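Putative cell adhesion protein (Bacteroides eggerthii, PDB 4GPV) probably serves as a FimA-like fimbrial subunit that assembles into adhesive pili on the surface of a bacterium of the human gut. Local coordinates at residues 115-120 with 225-230; 205-210 with 216-221; 260-265 with 319-324. All blocks are in the same frame, centred on the assembly; numbering follows the deposited sequence.

Contact 1 of 3, residues 115-120 with 225-230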
# COMPACT_ATOMS: atom_id res chain seq x y z
N SER A 115 -9.47 3.63 4.24
CA SER A 115 -8.49 4.71 4.05
C SER A 115 -7.14 4.25 4.44
O SER A 115 -7.02 3.31 5.25
CB SER A 115 -8.88 5.96 4.85
OG SER A 115 -9.98 6.56 4.19
N LEU A 116 -6.09 4.90 3.90
CA LEU A 116 -4.73 4.45 4.26
C LEU A 116 -4.41 4.82 5.70
O LEU A 116 -3.55 4.18 6.31
CB LEU A 116 -3.70 5.06 3.30
CG LEU A 116 -2.23 4.64 3.47
CD1 LEU A 116 -2.03 3.14 3.23
CD2 LEU A 116 -1.36 5.47 2.51
N MSE A 117 -5.04 5.89 6.23
CA MSE A 117 -4.80 6.33 7.60
C MSE A 117 -6.06 6.22 8.42
O MSE A 117 -7.17 6.29 7.87
CB MSE A 117 -4.29 7.79 7.70
CG MSE A 117 -3.07 8.08 6.85
SE MSE A 117 -1.50 7.17 7.53
CE MSE A 117 -0.46 7.16 5.85
N ASP A 118 -5.89 6.10 9.75
CA ASP A 118 -7.02 6.06 10.66
C ASP A 118 -7.62 7.50 10.77
O ASP A 118 -7.15 8.39 10.06
CB ASP A 118 -6.62 5.45 12.01
CG ASP A 118 -5.73 6.28 12.91
OD1 ASP A 118 -5.51 7.48 12.60
OD2 ASP A 118 -5.32 5.76 13.97
N ASN A 119 -8.64 7.75 11.65
CA ASN A 119 -9.24 9.10 11.65
C ASN A 119 -8.38 10.22 12.28
O ASN A 119 -8.79 11.39 12.26
CB ASN A 119 -10.67 9.11 12.26
CG ASN A 119 -10.80 8.60 13.67
OD1 ASN A 119 -9.82 8.27 14.34
ND2 ASN A 119 -12.05 8.59 14.18
N THR A 120 -7.17 9.92 12.78
CA THR A 120 -6.27 10.97 13.24
C THR A 120 -5.47 11.52 12.05
O THR A 120 -4.80 12.54 12.18
CB THR A 120 -5.27 10.45 14.30
OG1 THR A 120 -4.34 9.56 13.65
CG2 THR A 120 -5.95 9.81 15.51
N SER A 225 0.38 13.52 6.78
CA SER A 225 0.45 12.36 7.67
C SER A 225 1.87 12.19 8.15
O SER A 225 2.78 11.98 7.34
CB SER A 225 -0.01 11.09 6.96
OG SER A 225 0.17 10.02 7.86
N THR A 226 2.06 12.17 9.48
CA THR A 226 3.39 11.95 10.04
C THR A 226 3.83 10.50 9.82
O THR A 226 5.02 10.24 9.88
CB THR A 226 3.45 12.30 11.54
OG1 THR A 226 2.50 11.48 12.21
CG2 THR A 226 3.20 13.77 11.81
N ALA A 227 2.90 9.59 9.53
CA ALA A 227 3.27 8.19 9.25
C ALA A 227 4.05 8.07 7.93
O ALA A 227 4.62 7.01 7.65
CB ALA A 227 2.02 7.33 9.16
N LEU A 228 4.05 9.13 7.12
CA LEU A 228 4.73 9.11 5.81
C LEU A 228 6.06 9.89 5.83
O LEU A 228 6.57 10.30 4.79
CB LEU A 228 3.81 9.61 4.70
CG LEU A 228 2.55 8.78 4.47
CD1 LEU A 228 1.71 9.39 3.38
CD2 LEU A 228 2.87 7.28 4.23
N SER A 229 6.65 10.01 7.02
CA SER A 229 7.95 10.65 7.19
C SER A 229 8.74 9.86 8.22
O SER A 229 8.32 9.78 9.37
CB SER A 229 7.79 12.11 7.62
OG SER A 229 9.06 12.73 7.78
N ASP A 230 9.89 9.28 7.83
CA ASP A 230 10.77 8.54 8.75
C ASP A 230 12.06 9.32 8.92
O ASP A 230 12.79 9.50 7.94
CB ASP A 230 11.03 7.13 8.22
CG ASP A 230 9.84 6.20 8.39
OD1 ASP A 230 9.17 6.29 9.45
OD2 ASP A 230 9.68 5.27 7.56

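Contact 2 of 3, residues 205-210 with 216-221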
# COMPACT_ATOMS: atom_id res chain seq x y z
N ASN A 205 -8.08 10.45 -6.12
CA ASN A 205 -8.28 11.88 -6.24
C ASN A 205 -8.07 12.55 -4.87
O ASN A 205 -8.22 13.76 -4.74
CB ASN A 205 -9.64 12.23 -6.89
CG ASN A 205 -10.88 11.82 -6.14
OD1 ASN A 205 -10.85 11.26 -5.04
ND2 ASN A 205 -12.02 12.13 -6.75
N GLU A 206 -7.71 11.74 -3.85
CA GLU A 206 -7.37 12.14 -2.49
C GLU A 206 -6.10 11.43 -2.06
O GLU A 206 -5.87 10.29 -2.42
CB GLU A 206 -8.50 11.88 -1.48
CG GLU A 206 -9.70 12.78 -1.65
CD GLU A 206 -10.75 12.47 -0.60
OE1 GLU A 206 -11.33 11.37 -0.64
OE2 GLU A 206 -10.92 13.30 0.32
N PHE A 207 -5.27 12.13 -1.31
CA PHE A 207 -3.95 11.63 -0.95
C PHE A 207 -3.54 11.99 0.46
O PHE A 207 -3.99 12.99 1.00
CB PHE A 207 -2.90 12.30 -1.89
CG PHE A 207 -3.19 12.15 -3.36
CD1 PHE A 207 -2.82 10.99 -4.04
CD2 PHE A 207 -4.01 13.06 -4.03
CE1 PHE A 207 -3.19 10.79 -5.37
CE2 PHE A 207 -4.39 12.84 -5.36
CZ PHE A 207 -3.94 11.73 -6.02
N TYR A 208 -2.54 11.28 0.96
CA TYR A 208 -1.82 11.68 2.16
C TYR A 208 -0.41 12.08 1.74
O TYR A 208 0.10 11.55 0.74
CB TYR A 208 -1.75 10.54 3.19
CG TYR A 208 -3.10 10.12 3.71
CD1 TYR A 208 -3.74 10.85 4.72
CD2 TYR A 208 -3.73 8.98 3.23
CE1 TYR A 208 -4.97 10.45 5.24
CE2 TYR A 208 -4.98 8.60 3.70
CZ TYR A 208 -5.60 9.33 4.70
OH TYR A 208 -6.78 8.86 5.21
N THR A 209 0.27 12.94 2.50
CA THR A 209 1.63 13.31 2.15
C THR A 209 2.48 13.48 3.44
O THR A 209 1.98 13.94 4.48
CB THR A 209 1.65 14.54 1.20
OG1 THR A 209 2.89 14.56 0.51
CG2 THR A 209 1.45 15.86 1.92
N GLY A 210 3.72 13.04 3.37
CA GLY A 210 4.62 13.12 4.53
C GLY A 210 5.25 14.47 4.77
O GLY A 210 5.77 14.73 5.86
N GLY A 216 4.91 25.54 -4.21
CA GLY A 216 3.97 25.01 -5.19
C GLY A 216 3.52 23.58 -5.00
O GLY A 216 3.10 22.94 -5.97
N ALA A 217 3.55 23.10 -3.76
CA ALA A 217 3.13 21.74 -3.44
C ALA A 217 1.68 21.51 -3.86
O ALA A 217 0.81 22.36 -3.65
CB ALA A 217 3.29 21.47 -1.96
N PHE A 218 1.44 20.39 -4.55
CA PHE A 218 0.11 19.98 -4.97
C PHE A 218 -0.72 19.80 -3.72
O PHE A 218 -0.28 19.12 -2.80
CB PHE A 218 0.18 18.67 -5.79
CG PHE A 218 -1.15 18.14 -6.24
CD1 PHE A 218 -1.79 18.67 -7.36
CD2 PHE A 218 -1.80 17.14 -5.52
CE1 PHE A 218 -3.03 18.17 -7.77
CE2 PHE A 218 -3.05 16.66 -5.93
CZ PHE A 218 -3.65 17.16 -7.06
N ASP A 219 -1.91 20.42 -3.66
CA ASP A 219 -2.68 20.39 -2.41
C ASP A 219 -4.16 19.99 -2.58
O ASP A 219 -4.87 19.88 -1.57
CB ASP A 219 -2.56 21.77 -1.72
CG ASP A 219 -3.06 21.80 -0.29
OD1 ASP A 219 -2.83 20.80 0.44
OD2 ASP A 219 -3.73 22.79 0.09
N SER A 220 -4.61 19.69 -3.80
CA SER A 220 -6.01 19.32 -4.02
C SER A 220 -6.31 17.94 -3.41
O SER A 220 -5.79 16.94 -3.88
CB SER A 220 -6.33 19.33 -5.51
OG SER A 220 -5.99 20.58 -6.08
N GLY A 221 -7.14 17.94 -2.35
CA GLY A 221 -7.53 16.72 -1.65
C GLY A 221 -6.36 16.03 -0.97
O GLY A 221 -6.31 14.80 -0.89
O HOH W 1 -6.78 15.52 -6.02

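Contact 3 of 3, residues 260-265 with 319-324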
# COMPACT_ATOMS: atom_id res chain seq x y z
N PRO A 260 0.99 11.64 -9.24
CA PRO A 260 1.72 10.42 -8.90
C PRO A 260 2.29 10.44 -7.50
O PRO A 260 2.57 11.49 -6.95
CB PRO A 260 2.88 10.41 -9.90
CG PRO A 260 3.08 11.86 -10.25
CD PRO A 260 1.70 12.43 -10.27
N THR A 261 2.50 9.25 -6.96
CA THR A 261 3.17 9.07 -5.68
C THR A 261 4.66 9.37 -5.90
O THR A 261 5.21 9.08 -6.98
CB THR A 261 2.90 7.65 -5.16
OG1 THR A 261 1.49 7.51 -4.89
CG2 THR A 261 3.68 7.33 -3.88
N ILE A 262 5.32 9.94 -4.88
CA ILE A 262 6.74 10.29 -4.96
C ILE A 262 7.44 9.81 -3.70
O ILE A 262 6.98 10.09 -2.59
CB ILE A 262 6.97 11.84 -5.12
CG1 ILE A 262 6.12 12.47 -6.25
CG2 ILE A 262 8.51 12.19 -5.19
CD1 ILE A 262 6.08 13.97 -6.26
N LEU A 263 8.56 9.10 -3.85
CA LEU A 263 9.40 8.73 -2.71
C LEU A 263 10.60 9.66 -2.72
O LEU A 263 11.17 9.87 -3.77
CB LEU A 263 9.86 7.25 -2.78
CG LEU A 263 10.84 6.81 -1.66
CD1 LEU A 263 10.16 6.77 -0.28
CD2 LEU A 263 11.46 5.47 -2.01
N ALA A 264 10.95 10.27 -1.56
CA ALA A 264 12.11 11.15 -1.57
C ALA A 264 12.87 11.13 -0.26
O ALA A 264 12.33 10.80 0.80
CB ALA A 264 11.66 12.59 -1.83
N ILE A 265 14.14 11.52 -0.36
CA ILE A 265 14.92 11.91 0.79
C ILE A 265 14.71 13.41 0.89
O ILE A 265 14.96 14.10 -0.09
CB ILE A 265 16.41 11.54 0.72
CG1 ILE A 265 16.59 10.02 0.62
CG2 ILE A 265 17.18 12.15 1.94
CD1 ILE A 265 17.96 9.61 0.10
N ASP A 319 12.22 21.17 -6.16
CA ASP A 319 10.84 20.75 -6.48
C ASP A 319 10.78 19.25 -6.69
O ASP A 319 11.14 18.77 -7.75
CB ASP A 319 10.28 21.49 -7.72
CG ASP A 319 8.78 21.30 -7.93
OD1 ASP A 319 8.16 20.52 -7.18
OD2 ASP A 319 8.22 21.96 -8.83
N PRO A 320 10.28 18.52 -5.69
CA PRO A 320 10.22 17.05 -5.83
C PRO A 320 9.14 16.59 -6.80
O PRO A 320 9.15 15.43 -7.17
CB PRO A 320 9.93 16.58 -4.41
CG PRO A 320 9.15 17.69 -3.80
CD PRO A 320 9.74 18.96 -4.39
N GLU A 321 8.21 17.48 -7.18
CA GLU A 321 7.11 17.10 -8.09
C GLU A 321 7.50 17.16 -9.57
O GLU A 321 6.72 16.71 -10.42
CB GLU A 321 5.88 17.97 -7.85
CG GLU A 321 5.28 17.80 -6.46
CD GLU A 321 4.11 18.69 -6.13
OE1 GLU A 321 3.51 19.30 -7.06
OE2 GLU A 321 3.76 18.78 -4.94
N GLU A 322 8.69 17.69 -9.88
CA GLU A 322 9.21 17.78 -11.25
C GLU A 322 10.33 16.75 -11.42
O GLU A 322 11.19 16.65 -10.54
CB GLU A 322 9.70 19.19 -11.59
CG GLU A 322 8.62 20.26 -11.67
CD GLU A 322 7.46 20.05 -12.63
OE1 GLU A 322 7.70 19.62 -13.78
OE2 GLU A 322 6.31 20.34 -12.23
N PRO A 323 10.38 15.99 -12.54
CA PRO A 323 11.45 14.99 -12.70
C PRO A 323 12.85 15.60 -12.65
O PRO A 323 13.06 16.77 -13.00
CB PRO A 323 11.16 14.37 -14.07
CG PRO A 323 9.73 14.66 -14.34
CD PRO A 323 9.46 15.98 -13.70
N VAL A 324 13.80 14.82 -12.13
CA VAL A 324 15.19 15.26 -11.96
C VAL A 324 16.04 14.61 -13.04
O VAL A 324 15.94 13.41 -13.29
CB VAL A 324 15.73 14.95 -10.53
CG1 VAL A 324 17.21 15.31 -10.39
CG2 VAL A 324 14.93 15.69 -9.48

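Contact 1 of 3, residues 115-120 with 225-230
Met-117, deposited as selenomethionine, reaches out of the loop 115-120 against Ser-225, Ala-227 and Leu-228, and nearly all of this contact is carried by the last two atoms of its side chain. CG stands anti to the carbonyl carbon (chi1 -53°), and a second bend at chi2 (-69°) swings the selenium toward the turn at 225-228. There Met-117 SE comes within 3.3 Å of Ser-225 OG, a close approach without a hydrogen bond, and it also rests 3.9 Å from Ala-227 CB. The terminal methyl continues past the serine to the leucine: Met-117 CE sits 3.7 Å from Leu-228 CG, touching the branch point and both methyls, while the two side chains cross obliquely.

The hydroxyl beside the selenium has its polar needs met from other directions. Ser-225 OG accepts from Ala-227 N at 3.2 Å, closing an ST turn over the short 3-10 segment 226-227, and it donates to the backbone oxygen of Asp-121. Were Ser-225 replaced by alanine, Ala-227 N and the Asp-121 carbonyl would probably each lose a side-chain partner, and the selenium its nearest neighbour across the contact.

Three of the four touching residues are buried. Tyr-208 of strand 207-209 packs against both Met-117 and Leu-228, and Phe-249 of strand 247-251 also touches the leucine. The contact thus joins the loop following strand 113-115 to the turn that leads into strand 229-231, a neighbour of strand 176-193.

Contact 2 of 3, residues 205-210 with 216-221
Gly-221 lays its bare backbone against Asn-205, Glu-206 and Phe-207, and it contributes more surface to this contact than any other residue. Its carbonyl oxygen does the bonding: Phe-207 N donates to Gly-221 O at 2.9 Å, with an N-H...O angle of 162°. The donor is tilted 20° from the carbonyl plane. The same oxygen receives a CA-H...O contact from Glu-206 CA at 3.3 Å. Glycine suits the site twice over, because the backbone has a positive phi and a beta carbon would run into the carbonyl oxygen of Asn-205.

Phe-207, second in buried surface, meets the loop through CD2 and CE2 of its ring. Phe-207 CE2 comes to 4.1 Å from Phe-218 CE2, and the two side chains cross at about a right angle. The Ser-220 carbonyl oxygen lies at the edge of the Phe-207 ring, near its plane. A water, also in plane at the ring's edge, donates to Asn-205 O at 2.6 Å and to Ser-220 O at 2.8 Å, bridging two acceptors that could not bond each other directly.

Phe-218 has CG anti to its own nitrogen (chi1 178°), which folds the ring back beside the following residues; Ser-220 N lies 4.0 Å above one face of the Phe-218 ring, offset toward the rim.

The contact lies near the surface, where strands 207-209 and 222-224 begin to pair in parallel, a pairing that Phe-207 and Thr-209 continue with Thr-223. On its other flank strand 207-209 runs antiparallel to strand 176-193, bonded through Tyr-208 with Ala-188, and just ahead of the strand through Glu-206 with Lys-190.

Contact 3 of 3, residues 260-265 with 319-324
The flat peptide group between Pro-320 and Glu-321 is approached at its oxygen, obliquely and from one side of its plane, by two methyls of Ile-262: Ile-262 CD1 comes 3.5 Å from Pro-320 O, and Ile-262 CG2 3.9 Å from the same oxygen. A type I beta turn from Asp-319 to Glu-322 here packs on strand 262-271 at Ile-262, in a beta-rich domain of the transthyretin clan.

The reach of the isoleucine follows from its torsions. With CG1 anti to the carbonyl carbon and chi2 extended at 168°, Ile-262 CD1 lies 3.8 Å from Glu-321 CA and 3.9 Å from Glu-321 CG. The contact is apolar on the isoleucine's side, and the ring of Pro-320 lies beside it, touching Leu-186 and Phe-279 of strands 176-193 and 274-283.

The carboxylate of Glu-321 is engaged away from Ile-262, OE2 being hydrogen-bonded to Tyr-214 OH and accepting from Phe-218 N. The turn itself is held mainly by an Asx turn, its backbone bond from Glu-322 N to Asp-319 O being weak. Glu-321 N donates to Asp-319 OD1 at 3.0 Å, approaching from 49° above the carboxylate plane.

How the contacts relate
All three contacts reach one mixed beta-sheet, in which strand 176-193 is the common neighbour. Along the chain, contact 2 falls between the two segments of contact 1, and contact 3 follows both. Centres of contacts 1 and 2 lie about 13 Å apart, as do those of 2 and 3, whereas those of 1 and 3 are about 19 Å apart and the two do not touch. Contact 2 is therefore the bridge: Gly-210 CA packs on Leu-228 CB, the Thr-209 carbonyl probably takes a hydrogen bond from Ser-225 N, and Ala-217 CA packs near Glu-321 OE2. Contacts 1 and 3 thus bring parts far apart in sequence to one sheet, with the short-range contact 2 between them.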